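Local coordinates for protein RIF2 (Saccharomyces cerevisiae, PDB 4BJ1) that takes part in transcriptional silencing and in regulating telomere length, and interacts with RIF1 and with the RAP1 C-terminus, at residues K167-E179 with L200-K212. Numbering follows the deposited sequence.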
ATOM      1  N   LYS A 167       4.982 -36.086 -15.098  1.00119.58           N
ATOM      2  CA  LYS A 167       5.070 -34.624 -15.191  1.00113.68           C
ATOM      3  C   LYS A 167       6.217 -34.040 -14.346  1.00111.07           C
ATOM      4  O   LYS A 167       6.876 -33.090 -14.780  1.00105.87           O
ATOM      5  CB  LYS A 167       3.721 -33.952 -14.855  1.00115.67           C
ATOM      6  CG  LYS A 167       2.625 -34.095 -15.931  1.00133.86           C
ATOM      7  CD  LYS A 167       3.022 -33.543 -17.317  1.00143.10           C
ATOM      8  CE  LYS A 167       1.861 -33.012 -18.126  1.00150.64           C
ATOM      9  NZ  LYS A 167       2.283 -32.623 -19.502  1.00157.33           N
ATOM     10  N   LEU A 168       6.456 -34.638 -13.159  1.00108.64           N
ATOM     11  CA  LEU A 168       7.499 -34.269 -12.202  1.00106.14           C
ATOM     12  C   LEU A 168       8.889 -34.501 -12.776  1.00112.71           C
ATOM     13  O   LEU A 168       9.763 -33.655 -12.575  1.00111.33           O
ATOM     14  CB  LEU A 168       7.321 -35.042 -10.870  1.00108.17           C
ATOM     15  CG  LEU A 168       8.389 -34.893  -9.752  1.00111.53           C
ATOM     16  CD1 LEU A 168       8.658 -33.432  -9.400  1.00106.79           C
ATOM     17  CD2 LEU A 168       7.969 -35.638  -8.493  1.00116.60           C
ATOM     18  N   THR A 169       9.103 -35.635 -13.475  1.00112.46           N
ATOM     19  CA  THR A 169      10.395 -35.968 -14.080  1.00112.77           C
ATOM     20  C   THR A 169      10.754 -34.975 -15.173  1.00114.47           C
ATOM     21  O   THR A 169      11.881 -34.478 -15.192  1.00112.78           O
ATOM     22  CB  THR A 169      10.429 -37.413 -14.565  1.00119.04           C
ATOM     23  OG1 THR A 169       9.771 -38.229 -13.596  1.00116.08           O
ATOM     24  CG2 THR A 169      11.854 -37.904 -14.797  1.00117.24           C
ATOM     25  N   GLU A 170       9.777 -34.657 -16.046  1.00111.04           N
ATOM     26  CA  GLU A 170       9.868 -33.688 -17.138  1.00109.18           C
ATOM     27  C   GLU A 170      10.368 -32.315 -16.589  1.00107.71           C
ATOM     28  O   GLU A 170      11.187 -31.658 -17.243  1.00106.65           O
ATOM     29  CB  GLU A 170       8.475 -33.556 -17.783  1.00112.44           C
ATOM     30  CG  GLU A 170       8.452 -32.971 -19.187  1.00127.11           C
ATOM     31  CD  GLU A 170       7.118 -33.045 -19.916  1.00163.16           C
ATOM     32  OE1 GLU A 170       6.249 -33.860 -19.522  1.00169.32           O
ATOM     33  OE2 GLU A 170       6.929 -32.260 -20.874  1.00159.91           O
ATOM     34  N   PHE A 171       9.896 -31.926 -15.370  1.00 99.60           N
ATOM     35  CA  PHE A 171      10.267 -30.706 -14.659  1.00 94.30           C
ATOM     36  C   PHE A 171      11.708 -30.752 -14.189  1.00 96.22           C
ATOM     37  O   PHE A 171      12.446 -29.802 -14.454  1.00 93.37           O
ATOM     38  CB  PHE A 171       9.291 -30.412 -13.487  1.00 94.58           C
ATOM     39  CG  PHE A 171       9.570 -29.191 -12.626  1.00 92.03           C
ATOM     40  CD1 PHE A 171      10.004 -27.997 -13.197  1.00 92.49           C
ATOM     41  CD2 PHE A 171       9.342 -29.220 -11.258  1.00 93.34           C
ATOM     42  CE1 PHE A 171      10.245 -26.871 -12.403  1.00 90.65           C
ATOM     43  CE2 PHE A 171       9.590 -28.094 -10.466  1.00 93.20           C
ATOM     44  CZ  PHE A 171      10.025 -26.923 -11.045  1.00 88.93           C
ATOM     45  N   ILE A 172      12.113 -31.851 -13.509  1.00 94.72           N
ATOM     46  CA  ILE A 172      13.485 -32.049 -13.013  1.00 95.28           C
ATOM     47  C   ILE A 172      14.483 -32.159 -14.196  1.00100.08           C
ATOM     48  O   ILE A 172      15.675 -31.856 -14.035  1.00100.31           O
ATOM     49  CB  ILE A 172      13.584 -33.220 -11.998  1.00101.67           C
ATOM     50  CG1 ILE A 172      12.597 -33.035 -10.825  1.00100.98           C
ATOM     51  CG2 ILE A 172      15.015 -33.391 -11.471  1.00103.47           C
ATOM     52  CD1 ILE A 172      12.315 -34.340 -10.057  1.00114.52           C
ATOM     53  N   ASN A 173      13.973 -32.530 -15.391  1.00 96.10           N
ATOM     54  CA  ASN A 173      14.740 -32.583 -16.632  1.00 96.40           C
ATOM     55  C   ASN A 173      15.054 -31.153 -17.147  1.00 94.03           C
ATOM     56  O   ASN A 173      16.201 -30.853 -17.505  1.00 92.98           O
ATOM     57  CB  ASN A 173      14.004 -33.425 -17.677  1.00102.49           C
ATOM     58  CG  ASN A 173      13.996 -34.924 -17.408  1.00118.44           C
ATOM     59  OD1 ASN A 173      14.589 -35.438 -16.441  1.00110.10           O
ATOM     60  ND2 ASN A 173      13.260 -35.649 -18.233  1.00108.39           N
ATOM     61  N   VAL A 174      14.042 -30.264 -17.121  1.00 87.05           N
ATOM     62  CA  VAL A 174      14.199 -28.856 -17.492  1.00 82.63           C
ATOM     63  C   VAL A 174      15.169 -28.230 -16.482  1.00 86.16           C
ATOM     64  O   VAL A 174      16.140 -27.574 -16.881  1.00 86.45           O
ATOM     65  CB  VAL A 174      12.855 -28.092 -17.583  1.00 82.77           C
ATOM     66  CG1 VAL A 174      13.074 -26.601 -17.820  1.00 79.76           C
ATOM     67  CG2 VAL A 174      11.976 -28.661 -18.684  1.00 85.15           C
ATOM     68  N   LEU A 175      14.964 -28.513 -15.189  1.00 81.42           N
ATOM     69  CA  LEU A 175      15.838 -27.959 -14.166  1.00 80.13           C
ATOM     70  C   LEU A 175      17.300 -28.379 -14.344  1.00 87.78           C
ATOM     71  O   LEU A 175      18.166 -27.513 -14.249  1.00 87.60           O
ATOM     72  CB  LEU A 175      15.336 -28.234 -12.738  1.00 79.33           C
ATOM     73  CG  LEU A 175      14.024 -27.599 -12.311  1.00 80.07           C
ATOM     74  CD1 LEU A 175      13.687 -28.012 -10.929  1.00 80.76           C
ATOM     75  CD2 LEU A 175      14.073 -26.104 -12.382  1.00 77.22           C
ATOM     76  N   SER A 176      17.572 -29.664 -14.670  1.00 87.54           N
ATOM     77  CA  SER A 176      18.954 -30.112 -14.875  1.00 90.18           C
ATOM     78  C   SER A 176      19.596 -29.462 -16.120  1.00 92.07           C
ATOM     79  O   SER A 176      20.798 -29.228 -16.114  1.00 93.20           O
ATOM     80  CB  SER A 176      19.076 -31.639 -14.877  1.00 97.78           C
ATOM     81  OG  SER A 176      18.619 -32.244 -16.076  1.00109.95           O
ATOM     82  N   VAL A 177      18.799 -29.109 -17.141  1.00 85.94           N
ATOM     83  CA  VAL A 177      19.324 -28.430 -18.332  1.00 85.66           C
ATOM     84  C   VAL A 177      19.680 -26.963 -18.035  1.00 87.54           C
ATOM     85  O   VAL A 177      20.660 -26.462 -18.579  1.00 87.64           O
ATOM     86  CB  VAL A 177      18.390 -28.590 -19.549  1.00 89.59           C
ATOM     87  CG1 VAL A 177      18.757 -27.632 -20.678  1.00 88.69           C
ATOM     88  CG2 VAL A 177      18.407 -30.034 -20.034  1.00 93.11           C
ATOM     89  N   LEU A 178      18.903 -26.288 -17.156  1.00 82.15           N
ATOM     90  CA  LEU A 178      19.161 -24.894 -16.775  1.00 79.70           C
ATOM     91  C   LEU A 178      20.385 -24.793 -15.849  1.00 86.22           C
ATOM     92  O   LEU A 178      21.054 -23.747 -15.783  1.00 86.42           O
ATOM     93  CB  LEU A 178      17.927 -24.241 -16.140  1.00 76.53           C
ATOM     94  CG  LEU A 178      16.607 -24.212 -16.946  1.00 79.02           C
ATOM     95  CD1 LEU A 178      15.522 -23.467 -16.167  1.00 77.04           C
ATOM     96  CD2 LEU A 178      16.784 -23.579 -18.311  1.00 78.03           C
ATOM     97  N   GLU A 179      20.676 -25.909 -15.153  1.00 83.68           N
ATOM     98  CA  GLU A 179      21.811 -26.077 -14.252  1.00 85.14           C
ATOM     99  C   GLU A 179      23.083 -26.035 -15.104  1.00 89.35           C
ATOM    100  O   GLU A 179      24.036 -25.354 -14.742  1.00 89.64           O
ATOM    101  CB  GLU A 179      21.688 -27.424 -13.512  1.00 88.33           C
ATOM    102  CG  GLU A 179      21.784 -27.328 -11.999  1.00 99.06           C
ATOM    103  CD  GLU A 179      21.375 -28.580 -11.243  1.00123.34           C
ATOM    104  OE1 GLU A 179      21.773 -29.697 -11.651  1.00123.72           O
ATOM    105  OE2 GLU A 179      20.678 -28.436 -10.212  1.00113.38           O
ATOM    106  N   LEU A 200       7.556 -36.771  -1.663  1.00155.03           N
ATOM    107  CA  LEU A 200       8.087 -37.387  -2.891  1.00156.00           C
ATOM    108  C   LEU A 200       8.856 -36.376  -3.752  1.00154.17           C
ATOM    109  O   LEU A 200       9.813 -36.740  -4.440  1.00154.15           O
ATOM    110  CB  LEU A 200       6.949 -38.040  -3.714  1.00158.32           C
ATOM    111  CG  LEU A 200       5.815 -37.123  -4.223  1.00159.88           C
ATOM    112  CD1 LEU A 200       5.795 -37.070  -5.735  1.00159.31           C
ATOM    113  CD2 LEU A 200       4.459 -37.553  -3.675  1.00165.61           C
ATOM    114  N   LEU A 201       8.412 -35.112  -3.711  1.00145.78           N
ATOM    115  CA  LEU A 201       8.984 -33.978  -4.428  1.00141.08           C
ATOM    116  C   LEU A 201      10.409 -33.702  -3.930  1.00145.12           C
ATOM    117  O   LEU A 201      11.345 -33.789  -4.724  1.00144.64           O
ATOM    118  CB  LEU A 201       8.076 -32.755  -4.215  1.00136.94           C
ATOM    119  CG  LEU A 201       8.455 -31.484  -4.925  1.00136.55           C
ATOM    120  CD1 LEU A 201       7.869 -31.449  -6.309  1.00135.44           C
ATOM    121  CD2 LEU A 201       7.985 -30.297  -4.142  1.00136.19           C
ATOM    122  N   SER A 202      10.563 -33.426  -2.607  1.00142.09           N
ATOM    123  CA  SER A 202      11.823 -33.142  -1.907  1.00142.52           C
ATOM    124  C   SER A 202      12.895 -34.194  -2.179  1.00148.94           C
ATOM    125  O   SER A 202      14.053 -33.845  -2.428  1.00148.49           O
ATOM    126  CB  SER A 202      11.580 -33.028  -0.403  1.00147.76           C
ATOM    127  OG  SER A 202      12.758 -32.638   0.284  1.00158.43           O
ATOM    128  N   THR A 203      12.495 -35.476  -2.147  1.00147.75           N
ATOM    129  CA  THR A 203      13.377 -36.613  -2.391  1.00151.18           C
ATOM    130  C   THR A 203      13.728 -36.753  -3.873  1.00151.49           C
ATOM    131  O   THR A 203      14.845 -37.166  -4.177  1.00154.06           O
ATOM    132  CB  THR A 203      12.796 -37.889  -1.778  1.00165.59           C
ATOM    133  OG1 THR A 203      11.378 -37.895  -1.962  1.00165.32           O
ATOM    134  CG2 THR A 203      13.121 -38.015  -0.295  1.00166.72           C
ATOM    135  N   SER A 204      12.798 -36.401  -4.790  1.00142.24           N
ATOM    136  CA  SER A 204      13.045 -36.472  -6.236  1.00140.30           C
ATOM    137  C   SER A 204      13.969 -35.329  -6.694  1.00138.72           C
ATOM    138  O   SER A 204      14.847 -35.540  -7.530  1.00138.95           O
ATOM    139  CB  SER A 204      11.729 -36.445  -7.010  1.00142.15           C
ATOM    140  OG  SER A 204      11.851 -37.122  -8.251  1.00151.52           O
ATOM    141  N   LEU A 205      13.770 -34.124  -6.122  1.00130.65           N
ATOM    142  CA  LEU A 205      14.556 -32.919  -6.397  1.00126.59           C
ATOM    143  C   LEU A 205      15.971 -33.087  -5.842  1.00131.29           C
ATOM    144  O   LEU A 205      16.929 -32.687  -6.501  1.00130.18           O
ATOM    145  CB  LEU A 205      13.876 -31.662  -5.787  1.00123.00           C
ATOM    146  CG  LEU A 205      12.844 -30.826  -6.625  1.00124.13           C
ATOM    147  CD1 LEU A 205      13.479 -30.119  -7.788  1.00122.30           C
ATOM    148  CD2 LEU A 205      11.640 -31.637  -7.094  1.00128.45           C
ATOM    149  N   LYS A 206      16.108 -33.710  -4.656  1.00130.27           N
ATOM    150  CA  LYS A 206      17.412 -33.951  -4.040  1.00133.27           C
ATOM    151  C   LYS A 206      18.234 -35.005  -4.813  1.00138.86           C
ATOM    152  O   LYS A 206      19.409 -34.762  -5.114  1.00139.42           O
ATOM    153  CB  LYS A 206      17.264 -34.340  -2.558  1.00138.71           C
ATOM    154  N   LYS A 207      17.596 -36.146  -5.164  1.00135.74           N
ATOM    155  CA  LYS A 207      18.219 -37.282  -5.856  1.00138.81           C
ATOM    156  C   LYS A 207      18.663 -37.016  -7.291  1.00138.57           C
ATOM    157  O   LYS A 207      19.736 -37.486  -7.684  1.00141.59           O
ATOM    158  CB  LYS A 207      17.299 -38.515  -5.825  1.00144.22           C
ATOM    159  N   LYS A 208      17.840 -36.298  -8.076  1.00128.29           N
ATOM    160  CA  LYS A 208      18.109 -36.043  -9.498  1.00125.73           C
ATOM    161  C   LYS A 208      18.886 -34.725  -9.830  1.00122.52           C
ATOM    162  O   LYS A 208      19.390 -34.595 -10.950  1.00120.63           O
ATOM    163  CB  LYS A 208      16.789 -36.094 -10.294  1.00126.50           C
ATOM    164  CG  LYS A 208      16.240 -37.500 -10.582  1.00140.53           C
ATOM    165  CD  LYS A 208      14.917 -37.486 -11.392  1.00145.41           C
ATOM    166  CE  LYS A 208      15.043 -37.071 -12.851  1.00151.95           C
ATOM    167  NZ  LYS A 208      15.759 -38.081 -13.678  1.00163.52           N
ATOM    168  N   LEU A 209      18.961 -33.756  -8.891  1.00129.36           N
ATOM    169  CA  LEU A 209      19.639 -32.472  -9.143  1.00125.88           C
ATOM    170  C   LEU A 209      20.904 -32.233  -8.320  1.00129.17           C
ATOM    171  O   LEU A 209      21.113 -32.870  -7.274  1.00130.23           O
ATOM    172  CB  LEU A 209      18.685 -31.273  -8.974  1.00121.40           C
ATOM    173  CG  LEU A 209      17.512 -31.136  -9.937  1.00124.35           C
ATOM    174  CD1 LEU A 209      16.687 -29.927  -9.585  1.00120.95           C
ATOM    175  CD2 LEU A 209      17.968 -31.013 -11.375  1.00126.83           C
ATOM    176  N   ASN A 210      21.735 -31.279  -8.800  1.00123.43           N
ATOM    177  CA  ASN A 210      22.992 -30.887  -8.171  1.00123.34           C
ATOM    178  C   ASN A 210      22.838 -29.649  -7.299  1.00122.29           C
ATOM    179  O   ASN A 210      23.715 -29.348  -6.491  1.00121.83           O
ATOM    180  CB  ASN A 210      24.105 -30.748  -9.215  1.00125.86           C
ATOM    181  CG  ASN A 210      24.616 -32.094  -9.709  1.00152.98           C
ATOM    182  OD1 ASN A 210      24.608 -32.388 -10.911  1.00150.89           O
ATOM    183  ND2 ASN A 210      25.047 -32.966  -8.793  1.00143.02           N
ATOM    184  N   THR A 211      21.693 -28.972  -7.418  1.00115.85           N
ATOM    185  CA  THR A 211      21.366 -27.800  -6.617  1.00112.82           C
ATOM    186  C   THR A 211      20.792 -28.285  -5.296  1.00119.09           C
ATOM    187  O   THR A 211      19.821 -29.046  -5.291  1.00117.92           O
ATOM    188  CB  THR A 211      20.456 -26.861  -7.413  1.00112.03           C
ATOM    189  OG1 THR A 211      21.271 -26.108  -8.312  1.00111.06           O
ATOM    190  CG2 THR A 211      19.636 -25.937  -6.534  1.00104.44           C
ATOM    191  N   LYS A 212      21.429 -27.883  -4.181  1.00119.07           N
ATOM    192  CA  LYS A 212      20.989 -28.250  -2.834  1.00120.15           C
ATOM    193  C   LYS A 212      19.820 -27.365  -2.454  1.00123.48           C
ATOM    194  O   LYS A 212      19.857 -26.162  -2.719  1.00121.81           O
ATOM    195  CB  LYS A 212      22.126 -28.117  -1.801  1.00124.60           C
ATOM    196  CG  LYS A 212      22.902 -29.411  -1.536  1.00137.49           C
ATOM    197  CD  LYS A 212      24.175 -29.558  -2.390  1.00146.86           C
ATOM    198  CE  LYS A 212      25.409 -28.934  -1.769  1.00151.33           C
ATOM    199  NZ  LYS A 212      25.429 -27.450  -1.912  1.00148.94           N
TER
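L168 fits as a knob into a hole formed by L200, L201, S204 and L205, joining two helices of the AAA+ (ASCE) fold that cross at -37° beside its parallel sheet. From CB the L168 chain runs to a CG placed anti to the backbone N (chi1 175°), and its methyls part there: CD1 lies 3.8 Å from L201 CD1 and also approaches L205 CD2, while CD2 meets L200 CD1 and S204 CB. One turn on, I172 spreads both branches, CD1 against S204 and L205, CG2 against K208 CB. I172 CG2 also lies 3.7 Å from L209 CG. L175 CD1 touches L205 CD1 and L209 CD1; strands 48-53 and 184-192 back this layer, I49 meeting L205 and L209, and F186 and V188 meeting L175.

Past L209, the first residue to leave the helix, polar contacts take over. The E179 chain, extended beyond CG, carries its carboxylate to the outgoing loop, where N210 N donates to E179 OE1 at 3.3 Å, on the syn side but tilted out of the carboxylate plane, with an N-H...O angle of 157°. T211 N adds a weak bond to E179 OE2, and T211 OG1 reaches that same oxygen at 3.1 Å from above the carboxylate plane. Cutting E179 back to an alanine removes both oxygens and would probably leave N210 N and T211 OG1 without these acceptors, and the loop less firmly tied to helix 165-180. Beside this polar end, L209 CD2 rests 3.7 Å from S176 CB.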